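Local coordinates for protein MXIH (Shigella flexneri, PDB 2CA5) that serves as the needle subunit of a type III secretion system, forming the hollow conduit through which virulence proteins probably reach the host cell, at residues S55-T58 with L59-A63; N43-L46 with L47-Q51; T25-G28 with E29-A33. One frame throughout, in Å; residues are numbered along the deposited sequence.

Interaction 1: S55-T58 with L59-A63. With NA (sodium ion), chain F.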
loop_
_atom_site.group_PDB
_atom_site.type_symbol
_atom_site.label_atom_id
_atom_site.label_comp_id
_atom_site.label_asym_id
_atom_site.label_seq_id
_atom_site.Cartn_x
_atom_site.Cartn_y
_atom_site.Cartn_z
ATOM N N SER A 55 5.171 2.136 -1.582
ATOM C CA SER A 55 4.199 1.874 -2.649
ATOM C C SER A 55 3.124 0.912 -2.148
ATOM O O SER A 55 1.940 1.097 -2.411
ATOM C CB SER A 55 4.888 1.282 -3.883
ATOM O OG SER A 55 5.864 2.173 -4.396
ATOM N N GLU A 56 3.548 -0.109 -1.411
ATOM C CA GLU A 56 2.622 -1.076 -0.831
ATOM C C GLU A 56 1.551 -0.399 0.025
ATOM O O GLU A 56 0.399 -0.830 0.047
ATOM C CB GLU A 56 3.382 -2.102 0.005
ATOM C CG GLU A 56 2.526 -3.220 0.539
ATOM C CD GLU A 56 3.353 -4.353 1.104
ATOM O OE1 GLU A 56 4.579 -4.383 0.852
ATOM O OE2 GLU A 56 2.775 -5.214 1.800
ATOM N N TYR A 57 1.929 0.661 0.730
ATOM C CA TYR A 57 0.971 1.385 1.555
ATOM C C TYR A 57 -0.052 2.089 0.671
ATOM O O TYR A 57 -1.236 2.111 0.983
ATOM C CB TYR A 57 1.663 2.416 2.458
ATOM C CG TYR A 57 0.694 3.461 2.977
ATOM C CD1 TYR A 57 -0.257 3.132 3.939
ATOM C CD2 TYR A 57 0.653 4.737 2.428
ATOM C CE1 TYR A 57 -1.180 4.063 4.384
ATOM C CE2 TYR A 57 -0.261 5.679 2.873
ATOM C CZ TYR A 57 -1.174 5.336 3.852
ATOM O OH TYR A 57 -2.084 6.265 4.302
ATOM N N THR A 58 0.409 2.666 -0.436
ATOM C CA THR A 58 -0.485 3.357 -1.363
ATOM C C THR A 58 -1.390 2.369 -2.105
ATOM O O THR A 58 -2.565 2.651 -2.346
ATOM C CB THR A 58 0.284 4.278 -2.335
ATOM O OG1 THR A 58 1.126 3.484 -3.177
ATOM C CG2 THR A 58 1.147 5.273 -1.570
ATOM N N LEU A 59 -0.855 1.201 -2.451
ATOM C CA LEU A 59 -1.661 0.184 -3.121
ATOM C C LEU A 59 -2.807 -0.240 -2.204
ATOM O O LEU A 59 -3.912 -0.540 -2.665
ATOM C CB LEU A 59 -0.817 -1.038 -3.482
ATOM C CG LEU A 59 0.181 -0.867 -4.636
ATOM C CD1 LEU A 59 1.287 -1.918 -4.545
ATOM C CD2 LEU A 59 -0.527 -0.954 -5.979
ATOM N N TYR A 60 -2.528 -0.269 -0.904
ATOM C CA TYR A 60 -3.519 -0.640 0.097
ATOM C C TYR A 60 -4.720 0.307 0.045
ATOM O O TYR A 60 -5.872 -0.135 0.094
ATOM C CB TYR A 60 -2.882 -0.637 1.490
ATOM C CG TYR A 60 -3.825 -0.981 2.623
ATOM C CD1 TYR A 60 -3.677 -2.164 3.338
ATOM C CD2 TYR A 60 -4.832 -0.103 3.010
ATOM C CE1 TYR A 60 -4.524 -2.476 4.390
ATOM C CE2 TYR A 60 -5.685 -0.406 4.055
ATOM C CZ TYR A 60 -5.530 -1.598 4.740
ATOM O OH TYR A 60 -6.377 -1.908 5.784
ATOM N N ARG A 61 -4.452 1.604 -0.089
ATOM C CA ARG A 61 -5.513 2.601 -0.171
ATOM C C ARG A 61 -6.247 2.516 -1.509
ATOM O O ARG A 61 -7.462 2.680 -1.566
ATOM C CB ARG A 61 -4.960 4.016 0.059
ATOM C CG ARG A 61 -4.292 4.218 1.424
ATOM C CD ARG A 61 -5.286 4.009 2.563
ATOM N NE ARG A 61 -4.729 4.364 3.866
ATOM C CZ ARG A 61 -5.362 4.189 5.023
ATOM N NH1 ARG A 61 -6.578 3.659 5.044
ATOM N NH2 ARG A 61 -4.774 4.535 6.160
ATOM N N ASN A 62 -5.512 2.236 -2.582
ATOM C CA ASN A 62 -6.124 2.092 -3.897
ATOM C C ASN A 62 -7.064 0.887 -3.913
ATOM O O ASN A 62 -8.101 0.899 -4.585
ATOM C CB ASN A 62 -5.053 1.948 -4.981
ATOM C CG ASN A 62 -4.159 3.168 -5.077
ATOM O OD1 ASN A 62 -3.896 3.835 -4.076
ATOM N ND2 ASN A 62 -3.714 3.484 -6.286
ATOM N N ALA A 63 -6.709 -0.141 -3.149
ATOM C CA ALA A 63 -7.532 -1.345 -3.053
ATOM C C ALA A 63 -8.883 -1.063 -2.383
ATOM O O ALA A 63 -9.897 -1.658 -2.742
ATOM C CB ALA A 63 -7.528 -2.071 -3.908
HETATM NA NA NA F . 3.689 -6.908 3.543
#
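In 59-63, L59 N donates to S55 O at 2.8 Å. The same oxygen is also gripped from the side by T58 OG1, 2.6 Å from S55 O. A chi1 of 65° lets the threonine hydroxyl reach back one helical turn in this way. L59 CG lies against the doubly used carbonyl, 3.4 Å from S55 O.

Next, Y60 N bonds to E56 O at 3.1 Å, and the Y60 CB packs on Y57 O while the ring continues to T23 and L26 of helix 22-39. R61 carries the side-chain contact. Bent at chi2 (-62°), its chain brings CG over one face of the Y57 ring, and NE then donates to Y57 OH at 3.3 Å, with a nearly straight N-H. The hydroxyl lies at the edge of the guanidinium, whose plane is almost perpendicular to the ring; NH1 is held separately by Q64 OE1. At N62 the backbone N closes the turn on T58 O at 3.0 Å.

Chemically, this surface stretch pairs a phenol with a guanidinium and holds a sodium ion. The phenol and guanidinium steady each other, and E56 OE2 binds the sodium ion at 2.6 Å, which probably offsets some of the negative charge of its carboxylate.

Interaction 2: N43-L46 with L47-Q51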
loop_
_atom_site.group_PDB
_atom_site.type_symbol
_atom_site.label_atom_id
_atom_site.label_comp_id
_atom_site.label_asym_id
_atom_site.label_seq_id
_atom_site.Cartn_x
_atom_site.Cartn_y
_atom_site.Cartn_z
ATOM N N ASN A 43 23.320 2.214 0.483
ATOM C CA ASN A 43 22.925 0.879 0.037
ATOM C C ASN A 43 21.665 1.030 -0.826
ATOM O O ASN A 43 20.599 1.368 -0.320
ATOM C CB ASN A 43 22.658 -0.034 1.248
ATOM C CG ASN A 43 22.283 -1.447 0.845
ATOM O OD1 ASN A 43 21.718 -1.669 -0.227
ATOM N ND2 ASN A 43 22.520 -2.401 1.742
ATOM N N PRO A 44 21.791 0.817 -2.134
ATOM C CA PRO A 44 20.646 0.985 -3.035
ATOM C C PRO A 44 19.534 -0.045 -2.813
ATOM O O PRO A 44 18.381 0.189 -3.157
ATOM C CB PRO A 44 21.272 0.818 -4.429
ATOM C CG PRO A 44 22.450 -0.086 -4.199
ATOM C CD PRO A 44 22.984 0.315 -2.842
ATOM N N GLN A 45 19.870 -1.192 -2.239
ATOM C CA GLN A 45 18.849 -2.203 -1.996
ATOM C C GLN A 45 17.886 -1.746 -0.896
ATOM O O GLN A 45 16.680 -1.980 -0.973
ATOM C CB GLN A 45 19.485 -3.550 -1.641
ATOM C CG GLN A 45 18.476 -4.596 -1.178
ATOM C CD GLN A 45 17.492 -4.972 -2.265
ATOM O OE1 GLN A 45 17.707 -4.672 -3.435
ATOM N NE2 GLN A 45 16.423 -5.658 -1.888
ATOM N N LEU A 46 18.420 -1.071 0.116
ATOM C CA LEU A 46 17.590 -0.555 1.221
ATOM C C LEU A 46 16.682 0.567 0.730
ATOM O O LEU A 46 15.562 0.735 1.218
ATOM C CB LEU A 46 18.471 -0.047 2.363
ATOM C CG LEU A 46 19.360 -1.083 3.048
ATOM C CD1 LEU A 46 20.104 -0.426 4.209
ATOM C CD2 LEU A 46 18.533 -2.287 3.533
ATOM N N LEU A 47 17.160 1.329 -0.251
ATOM C CA LEU A 47 16.338 2.381 -0.842
ATOM C C LEU A 47 15.168 1.724 -1.588
ATOM O O LEU A 47 14.007 2.118 -1.430
ATOM C CB LEU A 47 17.162 3.238 -1.818
ATOM C CG LEU A 47 16.365 4.348 -2.524
ATOM C CD1 LEU A 47 15.805 5.342 -1.508
ATOM C CD2 LEU A 47 17.170 5.079 -3.609
ATOM N N ALA A 48 15.479 0.713 -2.396
ATOM C CA ALA A 48 14.454 0.012 -3.171
ATOM C C ALA A 48 13.428 -0.629 -2.251
ATOM O O ALA A 48 12.244 -0.649 -2.554
ATOM C CB ALA A 48 15.089 -1.051 -4.076
ATOM N N GLU A 49 13.888 -1.181 -1.134
ATOM C CA GLU A 49 12.975 -1.808 -0.189
ATOM C C GLU A 49 12.048 -0.776 0.456
ATOM O O GLU A 49 10.871 -1.050 0.684
ATOM C CB GLU A 49 13.743 -2.600 0.874
ATOM C CG GLU A 49 14.209 -3.973 0.371
ATOM C CD GLU A 49 15.084 -4.712 1.369
ATOM O OE1 GLU A 49 15.171 -4.282 2.542
ATOM O OE2 GLU A 49 15.690 -5.730 0.975
ATOM N N TYR A 50 12.578 0.403 0.765
ATOM C CA TYR A 50 11.745 1.443 1.362
ATOM C C TYR A 50 10.708 1.924 0.347
ATOM O O TYR A 50 9.527 2.078 0.671
ATOM C CB TYR A 50 12.574 2.624 1.892
ATOM C CG TYR A 50 11.683 3.722 2.433
ATOM C CD1 TYR A 50 10.998 3.551 3.624
ATOM C CD2 TYR A 50 11.397 4.854 1.668
ATOM C CE1 TYR A 50 10.125 4.508 4.085
ATOM C CE2 TYR A 50 10.496 5.820 2.119
ATOM C CZ TYR A 50 9.866 5.633 3.328
ATOM O OH TYR A 50 8.970 6.562 3.791
ATOM N N GLN A 51 11.149 2.121 -0.891
ATOM C CA GLN A 51 10.261 2.550 -1.969
ATOM C C GLN A 51 9.154 1.529 -2.145
ATOM O O GLN A 51 7.992 1.880 -2.307
ATOM C CB GLN A 51 11.029 2.675 -3.302
ATOM C CG GLN A 51 11.951 3.886 -3.400
ATOM C CD GLN A 51 12.887 3.828 -4.604
ATOM O OE1 GLN A 51 13.125 2.768 -5.178
ATOM N NE2 GLN A 51 13.452 4.969 -4.962
#
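Q45 and E49, one turn apart near the start of helix 44-79, illustrate how an i to i+4 pair can tie two side chains along a helix surface. Q45 NE2 donates to E49 OE2 at 3.0 Å, with an N-H...O angle of 160°. The oxygen lies close to the plane of the amide, whereas the donor meets the carboxylate on its anti side and is raised from its plane. The amide and carboxylate planes stand nearly at right angles. A bend at Q45 chi2 (64°) turns its amide forward along the helix, towards E49, while the extended E49 chain passes its CG beside Q45 O at 3.4 Å. The other carboxylate oxygen, E49 OE1, faces a methyl group, L46 CD2, at 4.0 Å.

Beneath these side chains the main chain supplies the i to i+4 bonds, among them E49 N to Q45 O at 2.9 Å and A48 N to P44 O at 3.0 Å. One shell further out is the helix start, where N43 is the N-cap. Its OD1 accepts from Q45 N at 2.8 Å, and more weakly from L46 N, so the cap fixes the backbone from which Q45 projects. P44 fits this first helical turn, where its missing N-H costs no helical bond.

The other flank of the same turns looks across the hairpin: L47 packs on L37, and Y50 lies against L30, A33 and L34, joining the beginning of helix 44-79 to the later part of helix 22-39.

Interaction 3: T25-G28 with E29-A33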
loop_
_atom_site.group_PDB
_atom_site.type_symbol
_atom_site.label_atom_id
_atom_site.label_comp_id
_atom_site.label_asym_id
_atom_site.label_seq_id
_atom_site.Cartn_x
_atom_site.Cartn_y
_atom_site.Cartn_z
ATOM N N THR A 25 0.177 -1.896 11.106
ATOM C CA THR A 25 1.252 -2.858 10.891
ATOM C C THR A 25 2.114 -2.442 9.695
ATOM O O THR A 25 3.346 -2.489 9.759
ATOM C CB THR A 25 0.674 -4.262 10.681
ATOM O OG1 THR A 25 0.242 -4.785 11.942
ATOM C CG2 THR A 25 1.716 -5.192 10.063
ATOM N N LEU A 26 1.460 -2.048 8.602
ATOM C CA LEU A 26 2.170 -1.614 7.398
ATOM C C LEU A 26 3.023 -0.393 7.708
ATOM O O LEU A 26 4.124 -0.249 7.190
ATOM C CB LEU A 26 1.189 -1.292 6.267
ATOM C CG LEU A 26 1.010 -2.393 5.217
ATOM C CD1 LEU A 26 -0.324 -2.252 4.527
ATOM C CD2 LEU A 26 2.113 -2.350 4.188
ATOM N N GLN A 27 2.524 0.478 8.576
ATOM C CA GLN A 27 3.287 1.664 8.956
ATOM C C GLN A 27 4.507 1.314 9.806
ATOM O O GLN A 27 5.531 1.990 9.746
ATOM C CB GLN A 27 2.414 2.687 9.673
ATOM C CG GLN A 27 3.182 3.952 10.035
ATOM C CD GLN A 27 2.364 4.920 10.860
ATOM O OE1 GLN A 27 2.286 4.803 12.083
ATOM N NE2 GLN A 27 1.761 5.899 10.195
ATOM N N GLY A 28 4.387 0.250 10.595
ATOM C CA GLY A 28 5.491 -0.236 11.413
ATOM C C GLY A 28 6.574 -0.797 10.493
ATOM O O GLY A 28 7.753 -0.534 10.687
ATOM N N GLU A 29 6.162 -1.552 9.477
ATOM C CA GLU A 29 7.099 -2.123 8.505
ATOM C C GLU A 29 7.790 -1.007 7.728
ATOM O O GLU A 29 8.988 -1.081 7.443
ATOM C CB GLU A 29 6.373 -3.054 7.530
ATOM C CG GLU A 29 5.834 -4.337 8.164
ATOM C CD GLU A 29 5.056 -5.191 7.182
ATOM O OE1 GLU A 29 5.005 -4.828 5.991
ATOM O OE2 GLU A 29 4.489 -6.222 7.601
ATOM N N LEU A 30 7.034 0.038 7.416
ATOM C CA LEU A 30 7.578 1.201 6.712
ATOM C C LEU A 30 8.616 1.908 7.591
ATOM O O LEU A 30 9.691 2.285 7.123
ATOM C CB LEU A 30 6.444 2.158 6.322
ATOM C CG LEU A 30 6.774 3.349 5.412
ATOM C CD1 LEU A 30 7.131 2.882 4.016
ATOM C CD2 LEU A 30 5.609 4.342 5.361
ATOM N N THR A 31 8.312 2.050 8.881
ATOM C CA THR A 31 9.245 2.686 9.810
ATOM C C THR A 31 10.567 1.922 9.921
ATOM O O THR A 31 11.639 2.524 9.975
ATOM C CB THR A 31 8.620 2.892 11.205
ATOM O OG1 THR A 31 7.459 3.718 11.093
ATOM C CG2 THR A 31 9.611 3.568 12.123
ATOM N N LEU A 32 10.491 0.599 9.971
ATOM C CA LEU A 32 11.693 -0.223 10.080
ATOM C C LEU A 32 12.498 -0.161 8.780
ATOM O O LEU A 32 13.727 -0.179 8.796
ATOM C CB LEU A 32 11.337 -1.676 10.431
ATOM C CG LEU A 32 10.783 -1.908 11.849
ATOM C CD1 LEU A 32 10.852 -3.381 12.221
ATOM C CD2 LEU A 32 11.513 -1.073 12.879
ATOM N N ALA A 33 11.805 -0.059 7.652
ATOM C CA ALA A 33 12.500 0.056 6.367
ATOM C C ALA A 33 13.211 1.411 6.303
ATOM O O ALA A 33 14.331 1.522 5.803
ATOM C CB ALA A 33 11.517 -0.097 5.212
#
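T25 meets E29 twice, through its carbonyl and through its methyl group. E29 N bonds to T25 O at 3.0 Å with an N-H...O angle of 159°, and the aliphatic part of the glutamate follows the same carbonyl, E29 CG lying 3.5 Å from T25 O. T25 CG2 approaches the carboxylate at 3.8 Å from E29 OE2, a CH-to-oxygen contact made as the two side chains run at a slant to each other. The threonine hydroxyl goes elsewhere: with chi1 at -75°, OG1 swings back to D21 O, leaving the methyl branch beside the glutamate.

L26 follows, its carbonyl O receiving L30 N at 2.9 Å while L30 CB rests against the same oxygen. The side chains of L26 and L30 then serve the interface between the helices, L26 touching E56 and L30 touching K53 of helix 44-79.

At Q27 the backbone oxygen has two neighbours from one residue. T31 N bonds to Q27 O at 2.9 Å, and T31 OG1 also comes within 2.9 Å of Q27 O, placed there by a chi1 of -60°. G28 completes the turn, its O accepting from L32 N at 3.0 Å, and L32 CG packs on the G28 carbonyl.

The chemistry is thus mostly that of a regular helix: L26 and L30 face the partner helix, while T31 and L32 are exposed. Its one strongly charged group, E29, holds K53 of the partner helix through OE1 in a salt bridge, so the carboxylate that lies along T25 also ties the hairpin together. A sodium ion lies about 3 Å from the nearest atom of the E29 side chain, and both positive charges probably steady the carboxylate.

In the fold
The three contacts mark out a helical hairpin: interaction 3 lies on helix 22-39, and interactions 2 and 1 follow in series on helix 44-79, their centres 18 Å apart. Interaction 3 touches both of the others, each centre about 14 Å from its own. L26 CD1 packs on Y60 CD1 at 3.6 Å and L26 CD2 on E56 CG at 3.8 Å, while L30 CD1 meets Y50 CE1 at 3.4 Å. The sodium ion lies at one side of the groove between the helices, bound by E56 OE2; the nearest atom of the E29 side chain is about 3 Å away but makes no metal bond. E49 remains about 11 Å from the ion.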